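Local coordinates for protein Non-reducing end beta-L-arabinofuranosidase (Bacteroides thetaiotaomicron, PDB 5MQO) that probably hydrolyses glycosidic linkages in plant pectin, as a family GH127 glycoside hydrolase with likely aceric acidase activity, at residues N23-M28 / L466-N471; M103-E108 / T462-C467. One frame throughout, in Å; residues are numbered along the deposited sequence.

Interaction 1: residues N23-M28 / L466-N471; sequences NGLTDM and LCQAQN
L25 lies against the side chains of Q468 and N471, two residues joined at Q468 O, which accepts two hydrogens: N471 N donates to Q468 O at 2.8 Å and N471 ND2 to Q468 O at 3.3 Å, both from the same face of the carbonyl plane. The second bond lies almost in the amide plane of N471, with an N-H...O angle of 153°, which probably helps to hold the amide's rotation. Across the contact no hydrogen bond forms. With CG anti to the backbone N (chi1 -178°), L25 lays both methyls on the Q468 side chain, crossing it at about a right angle, L25 CD1 3.3 Å from Q468 NE2 and L25 CD2 3.6 Å from Q468 OE1. L25 CB and CD2 meet N471, CD2 3.8 Å from N471 CB. Were N471 replaced by an alanine, Q468 O would probably keep the backbone donor but lose the amide, and a gap would open beside L25 CB. The chemistry is apolar against amide: Q468 NE2 bonds to S112 of helix 102-117 and N471 ND2 to Q468 O, while the buried leucine of the N-terminal loop gives van der Waals contact to the type I beta turn L466-A469 and the 3-10 segment starting at A469.

Interaction 2: residues M103-E108 / T462-C467; sequences MYKWME and TLRTLC
R464 grips E108 side-on with two nitrogens, one to each carboxylate oxygen: R464 NH2 donates to E108 OE1 at 3.0 Å and R464 NE to E108 OE2 at 3.0 Å, with N-H...O angles of 151° and 157°. This salt bridge is not coplanar. Carboxylate and guanidinium planes stand 70° apart, and both nitrogens meet their oxygens from above the carboxylate plane. E108 reaches straight across from its helix, whereas the arginine curls round: its CG lies between the backbone N and the carbonyl carbon, and bends at chi2 and chi3 bring NE and NH2 to the acid. Aliphatic packing completes the grip. K105 CG lies over one guanidinium face, toward its rim, at 3.7 Å from R464 NH2, and K105 CD is 3.8 Å from R464 NH1. K105 NZ stays 5.8 Å from R464 NH1 and bonds instead to the carbonyl of C457, which probably helps to keep the two like charges apart. Nearer the backbones, R464 CB packs 3.5 Å from K105 O. The contact thus joins helix 102-117 to helix 458-466 within the GH127 catalytic domain, consistent with the (alpha/alpha)6 barrel of six-hairpin glycosidases. Helix 50-69 touches both partners, through W106 on one and L463 on the other, while helix 192-208 packs against E108 and helix 120-136 against M103, Y104 and M107.

From the N terminus, the loop 23-28 leads through strands 37-38 and 44-46 and helix 50-69 to helix 102-117, whose residues 103-108 open interaction 2. The chain then runs through most of the helical catalytic domain before 462-467 closes that loop, 354 residues on. Almost at once 466-471 closes the longer loop of interaction 1, spanning 438 residues. Interaction 2 is therefore nested inside interaction 1, and L466 and C467 belong to both. With centres about 12 Å apart, the two contacts touch where Q468 NE2 lies 3.4 Å from E108 OE2. Together they tie the N-terminal loop and helix 102-117 to the end of helix 458-466 and the turn leading to strand 474-477.

Interaction 1: residues N23-M28 / L466-N471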
ATOM      1  N   ASN A  23      14.368   5.649 -14.888  1.00 79.37           N
ATOM      2  CA  ASN A  23      13.704   6.825 -14.300  1.00 74.62           C
ATOM      3  C   ASN A  23      12.475   6.643 -13.344  1.00 67.99           C
ATOM      4  O   ASN A  23      11.773   7.631 -13.015  1.00 61.66           O
ATOM      5  CB  ASN A  23      13.283   7.698 -15.493  1.00 77.20           C
ATOM      6  CG  ASN A  23      13.043   9.130 -15.105  1.00 78.20           C
ATOM      7  OD1 ASN A  23      13.787   9.689 -14.294  1.00 77.30           O
ATOM      8  ND2 ASN A  23      11.988   9.727 -15.659  1.00 78.30           N
ATOM      9  N   GLY A  24      12.205   5.419 -12.905  1.00 62.83           N
ATOM     10  CA  GLY A  24      11.026   5.148 -12.062  1.00 62.46           C
ATOM     11  C   GLY A  24      11.084   5.689 -10.629  1.00 60.00           C
ATOM     12  O   GLY A  24      12.158   6.029 -10.140  1.00 60.23           O
ATOM     13  N   LEU A  25       9.918   5.795  -9.979  1.00 57.96           N
ATOM     14  CA  LEU A  25       9.802   6.034  -8.522  1.00 57.29           C
ATOM     15  C   LEU A  25      10.757   5.159  -7.739  1.00 57.96           C
ATOM     16  O   LEU A  25      11.401   5.636  -6.790  1.00 61.52           O
ATOM     17  CB  LEU A  25       8.376   5.746  -8.034  1.00 58.26           C
ATOM     18  CG  LEU A  25       7.975   5.958  -6.566  1.00 56.48           C
ATOM     19  CD1 LEU A  25       8.242   7.394  -6.133  1.00 55.63           C
ATOM     20  CD2 LEU A  25       6.499   5.626  -6.402  1.00 56.03           C
ATOM     21  N   THR A  26      10.828   3.881  -8.120  1.00 57.20           N
ATOM     22  CA  THR A  26      11.976   3.039  -7.771  1.00 58.21           C
ATOM     23  C   THR A  26      12.582   2.312  -8.970  1.00 57.74           C
ATOM     24  O   THR A  26      11.914   1.577  -9.699  1.00 59.07           O
ATOM     25  CB  THR A  26      11.685   2.042  -6.620  1.00 56.95           C
ATOM     26  OG1 THR A  26      10.417   1.417  -6.815  1.00 51.28           O
ATOM     27  CG2 THR A  26      11.661   2.797  -5.300  1.00 60.52           C
ATOM     28  N   ASP A  27      13.890   2.463  -9.086  1.00 56.74           N
ATOM     29  CA  ASP A  27      14.598   2.092 -10.254  1.00 56.90           C
ATOM     30  C   ASP A  27      15.494   0.872 -10.063  1.00 56.60           C
ATOM     31  O   ASP A  27      16.693   1.015  -9.827  1.00 60.73           O
ATOM     32  CB  ASP A  27      15.418   3.297 -10.647  1.00 59.03           C
ATOM     33  CG  ASP A  27      16.090   3.125 -11.950  1.00 60.48           C
ATOM     34  OD1 ASP A  27      15.661   2.243 -12.721  1.00 60.88           O
ATOM     35  OD2 ASP A  27      17.045   3.894 -12.190  1.00 64.09           O
ATOM     36  N   MET A  28      14.925  -0.323 -10.230  1.00 54.82           N
ATOM     37  CA  MET A  28      15.695  -1.579 -10.263  1.00 53.98           C
ATOM     38  C   MET A  28      16.242  -1.909 -11.683  1.00 55.22           C
ATOM     39  O   MET A  28      16.626  -3.034 -11.981  1.00 52.20           O
ATOM     40  CB  MET A  28      14.838  -2.731  -9.715  1.00 53.71           C
ATOM     41  CG  MET A  28      14.443  -2.501  -8.271  1.00 53.99           C
ATOM     42  SD  MET A  28      13.570  -3.765  -7.328  1.00 56.95           S
ATOM     43  CE  MET A  28      14.426  -5.211  -7.852  1.00 58.03           C
ATOM     44  N   LEU A 466      -0.482   7.865  -2.091  1.00 53.39           N
ATOM     45  CA  LEU A 466      -1.642   7.963  -2.971  1.00 53.55           C
ATOM     46  C   LEU A 466      -1.369   8.846  -4.187  1.00 53.49           C
ATOM     47  O   LEU A 466      -1.801   8.494  -5.267  1.00 53.35           O
ATOM     48  CB  LEU A 466      -2.896   8.422  -2.230  1.00 52.55           C
ATOM     49  CG  LEU A 466      -3.393   7.453  -1.155  1.00 52.34           C
ATOM     50  CD1 LEU A 466      -4.274   8.170  -0.150  1.00 53.20           C
ATOM     51  CD2 LEU A 466      -4.137   6.297  -1.776  1.00 52.10           C
ATOM     52  N   CYS A 467      -0.628   9.949  -4.026  1.00 54.79           N
ATOM     53  CA  CYS A 467      -0.193  10.783  -5.176  1.00 56.06           C
ATOM     54  C   CYS A 467       0.716  10.053  -6.191  1.00 56.02           C
ATOM     55  O   CYS A 467       0.992  10.594  -7.255  1.00 58.61           O
ATOM     56  CB  CYS A 467       0.537  12.055  -4.707  1.00 56.78           C
ATOM     57  SG  CYS A 467      -0.508  13.344  -3.995  1.00 57.73           S
ATOM     58  N   GLN A 468       1.194   8.855  -5.854  1.00 56.27           N
ATOM     59  CA  GLN A 468       2.087   8.072  -6.700  1.00 54.34           C
ATOM     60  C   GLN A 468       1.488   6.802  -7.244  1.00 54.22           C
ATOM     61  O   GLN A 468       2.185   6.068  -7.931  1.00 56.69           O
ATOM     62  CB  GLN A 468       3.291   7.678  -5.879  1.00 54.47           C
ATOM     63  CG  GLN A 468       4.196   8.838  -5.509  1.00 56.58           C
ATOM     64  CD  GLN A 468       5.154   8.456  -4.416  1.00 59.41           C
ATOM     65  OE1 GLN A 468       4.945   7.446  -3.719  1.00 64.12           O
ATOM     66  NE2 GLN A 468       6.203   9.248  -4.240  1.00 60.59           N
ATOM     67  N   ALA A 469       0.218   6.520  -6.945  1.00 54.57           N
ATOM     68  CA  ALA A 469      -0.451   5.272  -7.366  1.00 51.59           C
ATOM     69  C   ALA A 469      -0.133   4.883  -8.804  1.00 51.15           C
ATOM     70  O   ALA A 469       0.187   3.742  -9.069  1.00 51.03           O
ATOM     71  CB  ALA A 469      -1.944   5.408  -7.198  1.00 50.43           C
ATOM     72  N   GLN A 470      -0.205   5.841  -9.727  1.00 52.66           N
ATOM     73  CA  GLN A 470       0.125   5.600 -11.166  1.00 53.36           C
ATOM     74  C   GLN A 470       1.452   4.910 -11.431  1.00 52.24           C
ATOM     75  O   GLN A 470       1.575   4.223 -12.450  1.00 53.94           O
ATOM     76  CB  GLN A 470       0.062   6.872 -12.025  1.00 53.65           C
ATOM     77  CG  GLN A 470       1.045   7.979 -11.639  1.00 53.76           C
ATOM     78  CD  GLN A 470       0.563   8.800 -10.474  1.00 53.53           C
ATOM     79  OE1 GLN A 470      -0.582   8.642 -10.022  1.00 58.40           O
ATOM     80  NE2 GLN A 470       1.424   9.669  -9.961  1.00 52.58           N
ATOM     81  N   ASN A 471       2.421   5.092 -10.523  1.00 51.26           N
ATOM     82  CA  ASN A 471       3.734   4.464 -10.624  1.00 49.85           C
ATOM     83  C   ASN A 471       3.733   2.995 -10.286  1.00 49.81           C
ATOM     84  O   ASN A 471       4.793   2.382 -10.349  1.00 48.86           O
ATOM     85  CB  ASN A 471       4.733   5.157  -9.717  1.00 51.78           C
ATOM     86  CG  ASN A 471       5.121   6.505 -10.229  1.00 52.28           C
ATOM     87  OD1 ASN A 471       6.018   6.621 -11.079  1.00 54.92           O
ATOM     88  ND2 ASN A 471       4.470   7.534  -9.728  1.00 50.66           N
TER

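Interaction 2: residues M103-E108 / T462-C467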
ATOM      1  N   MET A 103       7.422  17.597   5.637  1.00 77.60           N
ATOM      2  CA  MET A 103       7.508  18.475   4.477  1.00 79.76           C
ATOM      3  C   MET A 103       8.241  17.892   3.292  1.00 76.17           C
ATOM      4  O   MET A 103       7.910  18.209   2.161  1.00 72.42           O
ATOM      5  CB  MET A 103       8.225  19.760   4.851  1.00 85.96           C
ATOM      6  CG  MET A 103       7.437  20.639   5.801  1.00 92.45           C
ATOM      7  SD  MET A 103       7.913  22.376   5.682  1.00102.61           S
ATOM      8  CE  MET A 103       9.704  22.258   5.892  1.00 99.62           C
ATOM      9  N   TYR A 104       9.266  17.092   3.565  1.00 74.72           N
ATOM     10  CA  TYR A 104      10.008  16.389   2.515  1.00 72.80           C
ATOM     11  C   TYR A 104       9.153  15.326   1.861  1.00 69.66           C
ATOM     12  O   TYR A 104       9.350  15.043   0.702  1.00 69.66           O
ATOM     13  CB  TYR A 104      11.273  15.709   3.064  1.00 72.02           C
ATOM     14  CG  TYR A 104      12.293  16.640   3.685  1.00 72.43           C
ATOM     15  CD1 TYR A 104      12.745  17.777   3.016  1.00 72.79           C
ATOM     16  CD2 TYR A 104      12.831  16.368   4.938  1.00 73.65           C
ATOM     17  CE1 TYR A 104      13.697  18.618   3.587  1.00 72.75           C
ATOM     18  CE2 TYR A 104      13.780  17.205   5.519  1.00 73.71           C
ATOM     19  CZ  TYR A 104      14.215  18.326   4.841  1.00 72.98           C
ATOM     20  OH  TYR A 104      15.152  19.146   5.432  1.00 72.39           O
ATOM     21  N   LYS A 105       8.252  14.706   2.623  1.00 69.97           N
ATOM     22  CA  LYS A 105       7.283  13.744   2.064  1.00 68.99           C
ATOM     23  C   LYS A 105       6.253  14.468   1.231  1.00 66.81           C
ATOM     24  O   LYS A 105       5.971  14.039   0.142  1.00 63.88           O
ATOM     25  CB  LYS A 105       6.619  12.869   3.152  1.00 70.23           C
ATOM     26  CG  LYS A 105       7.540  11.749   3.653  1.00 74.11           C
ATOM     27  CD  LYS A 105       6.932  10.891   4.746  1.00 76.32           C
ATOM     28  CE  LYS A 105       7.005  11.563   6.114  1.00 79.16           C
ATOM     29  NZ  LYS A 105       6.532  10.688   7.228  1.00 78.76           N
ATOM     30  N   TRP A 106       5.708  15.564   1.759  1.00 68.42           N
ATOM     31  CA  TRP A 106       4.767  16.431   1.041  1.00 68.58           C
ATOM     32  C   TRP A 106       5.343  16.816  -0.320  1.00 69.78           C
ATOM     33  O   TRP A 106       4.721  16.599  -1.366  1.00 68.93           O
ATOM     34  CB  TRP A 106       4.462  17.695   1.874  1.00 69.29           C
ATOM     35  CG  TRP A 106       3.584  18.748   1.174  1.00 71.71           C
ATOM     36  CD1 TRP A 106       2.222  18.759   1.095  1.00 71.88           C
ATOM     37  CD2 TRP A 106       4.022  19.926   0.481  1.00 73.09           C
ATOM     38  NE1 TRP A 106       1.787  19.849   0.399  1.00 72.42           N
ATOM     39  CE2 TRP A 106       2.864  20.588   0.006  1.00 72.77           C
ATOM     40  CE3 TRP A 106       5.280  20.482   0.202  1.00 75.33           C
ATOM     41  CZ2 TRP A 106       2.918  21.789  -0.729  1.00 74.27           C
ATOM     42  CZ3 TRP A 106       5.338  21.686  -0.533  1.00 75.99           C
ATOM     43  CH2 TRP A 106       4.156  22.318  -0.992  1.00 75.43           C
ATOM     44  N   MET A 107       6.547  17.374  -0.266  1.00 70.72           N
ATOM     45  CA  MET A 107       7.284  17.875  -1.423  1.00 70.08           C
ATOM     46  C   MET A 107       7.557  16.754  -2.438  1.00 65.42           C
ATOM     47  O   MET A 107       7.429  16.950  -3.639  1.00 63.55           O
ATOM     48  CB  MET A 107       8.567  18.549  -0.907  1.00 75.24           C
ATOM     49  CG  MET A 107       9.754  18.620  -1.839  1.00 80.83           C
ATOM     50  SD  MET A 107       9.617  19.974  -2.986  1.00 87.69           S
ATOM     51  CE  MET A 107      10.705  19.280  -4.228  1.00 85.42           C
ATOM     52  N   GLU A 108       7.903  15.577  -1.944  1.00 62.13           N
ATOM     53  CA  GLU A 108       8.080  14.402  -2.794  1.00 62.44           C
ATOM     54  C   GLU A 108       6.782  14.108  -3.541  1.00 63.35           C
ATOM     55  O   GLU A 108       6.783  13.798  -4.744  1.00 64.73           O
ATOM     56  CB  GLU A 108       8.501  13.206  -1.941  1.00 61.74           C
ATOM     57  CG  GLU A 108       8.823  11.929  -2.693  1.00 62.18           C
ATOM     58  CD  GLU A 108       9.180  10.754  -1.773  1.00 62.84           C
ATOM     59  OE1 GLU A 108       9.716  10.976  -0.630  1.00 60.14           O
ATOM     60  OE2 GLU A 108       8.910   9.596  -2.209  1.00 60.40           O
ATOM     61  N   THR A 462       0.813   8.999   3.749  1.00 58.32           N
ATOM     62  CA  THR A 462      -0.398   8.527   3.079  1.00 56.82           C
ATOM     63  C   THR A 462      -0.622   9.280   1.768  1.00 58.68           C
ATOM     64  O   THR A 462      -0.790   8.653   0.728  1.00 60.66           O
ATOM     65  CB  THR A 462      -1.610   8.618   4.007  1.00 53.51           C
ATOM     66  OG1 THR A 462      -1.367   7.758   5.117  1.00 55.85           O
ATOM     67  CG2 THR A 462      -2.871   8.182   3.329  1.00 51.21           C
ATOM     68  N   LEU A 463      -0.584  10.612   1.825  1.00 59.78           N
ATOM     69  CA  LEU A 463      -0.858  11.464   0.669  1.00 59.43           C
ATOM     70  C   LEU A 463       0.195  11.310  -0.445  1.00 58.00           C
ATOM     71  O   LEU A 463      -0.148  11.141  -1.607  1.00 57.41           O
ATOM     72  CB  LEU A 463      -0.993  12.939   1.092  1.00 60.93           C
ATOM     73  CG  LEU A 463      -1.315  13.962  -0.025  1.00 62.70           C
ATOM     74  CD1 LEU A 463      -2.529  13.572  -0.854  1.00 61.87           C
ATOM     75  CD2 LEU A 463      -1.501  15.374   0.529  1.00 63.51           C
ATOM     76  N   ARG A 464       1.466  11.339  -0.111  1.00 57.64           N
ATOM     77  CA  ARG A 464       2.465  11.125  -1.146  1.00 60.68           C
ATOM     78  C   ARG A 464       2.353   9.738  -1.778  1.00 58.87           C
ATOM     79  O   ARG A 464       2.617   9.582  -2.964  1.00 58.02           O
ATOM     80  CB  ARG A 464       3.881  11.385  -0.627  1.00 64.09           C
ATOM     81  CG  ARG A 464       4.466  10.294   0.232  1.00 67.00           C
ATOM     82  CD  ARG A 464       5.262   9.247  -0.554  1.00 68.65           C
ATOM     83  NE  ARG A 464       6.664   9.294  -0.175  1.00 71.22           N
ATOM     84  CZ  ARG A 464       7.153   8.905   1.008  1.00 70.82           C
ATOM     85  NH1 ARG A 464       6.373   8.399   1.952  1.00 71.25           N
ATOM     86  NH2 ARG A 464       8.454   9.026   1.251  1.00 72.51           N
ATOM     87  N   THR A 465       1.954   8.740  -0.998  1.00 57.43           N
ATOM     88  CA  THR A 465       1.830   7.397  -1.551  1.00 57.63           C
ATOM     89  C   THR A 465       0.673   7.394  -2.540  1.00 55.99           C
ATOM     90  O   THR A 465       0.847   7.016  -3.708  1.00 55.67           O
ATOM     91  CB  THR A 465       1.652   6.331  -0.464  1.00 57.79           C
ATOM     92  OG1 THR A 465       2.912   6.097   0.175  1.00 58.11           O
ATOM     93  CG2 THR A 465       1.192   5.029  -1.063  1.00 58.86           C
ATOM     94  N   LEU A 466      -0.482   7.865  -2.091  1.00 53.39           N
ATOM     95  CA  LEU A 466      -1.642   7.963  -2.971  1.00 53.55           C
ATOM     96  C   LEU A 466      -1.369   8.846  -4.187  1.00 53.49           C
ATOM     97  O   LEU A 466      -1.801   8.494  -5.267  1.00 53.35           O
ATOM     98  CB  LEU A 466      -2.896   8.422  -2.230  1.00 52.55           C
ATOM     99  CG  LEU A 466      -3.393   7.453  -1.155  1.00 52.34           C
ATOM    100  CD1 LEU A 466      -4.274   8.170  -0.150  1.00 53.20           C
ATOM    101  CD2 LEU A 466      -4.137   6.297  -1.776  1.00 52.10           C
ATOM    102  N   CYS A 467      -0.628   9.949  -4.026  1.00 54.79           N
ATOM    103  CA  CYS A 467      -0.193  10.783  -5.176  1.00 56.06           C
ATOM    104  C   CYS A 467       0.716  10.053  -6.191  1.00 56.02           C
ATOM    105  O   CYS A 467       0.992  10.594  -7.255  1.00 58.61           O
ATOM    106  CB  CYS A 467       0.537  12.055  -4.707  1.00 56.78           C
ATOM    107  SG  CYS A 467      -0.508  13.344  -3.995  1.00 57.73           S
TER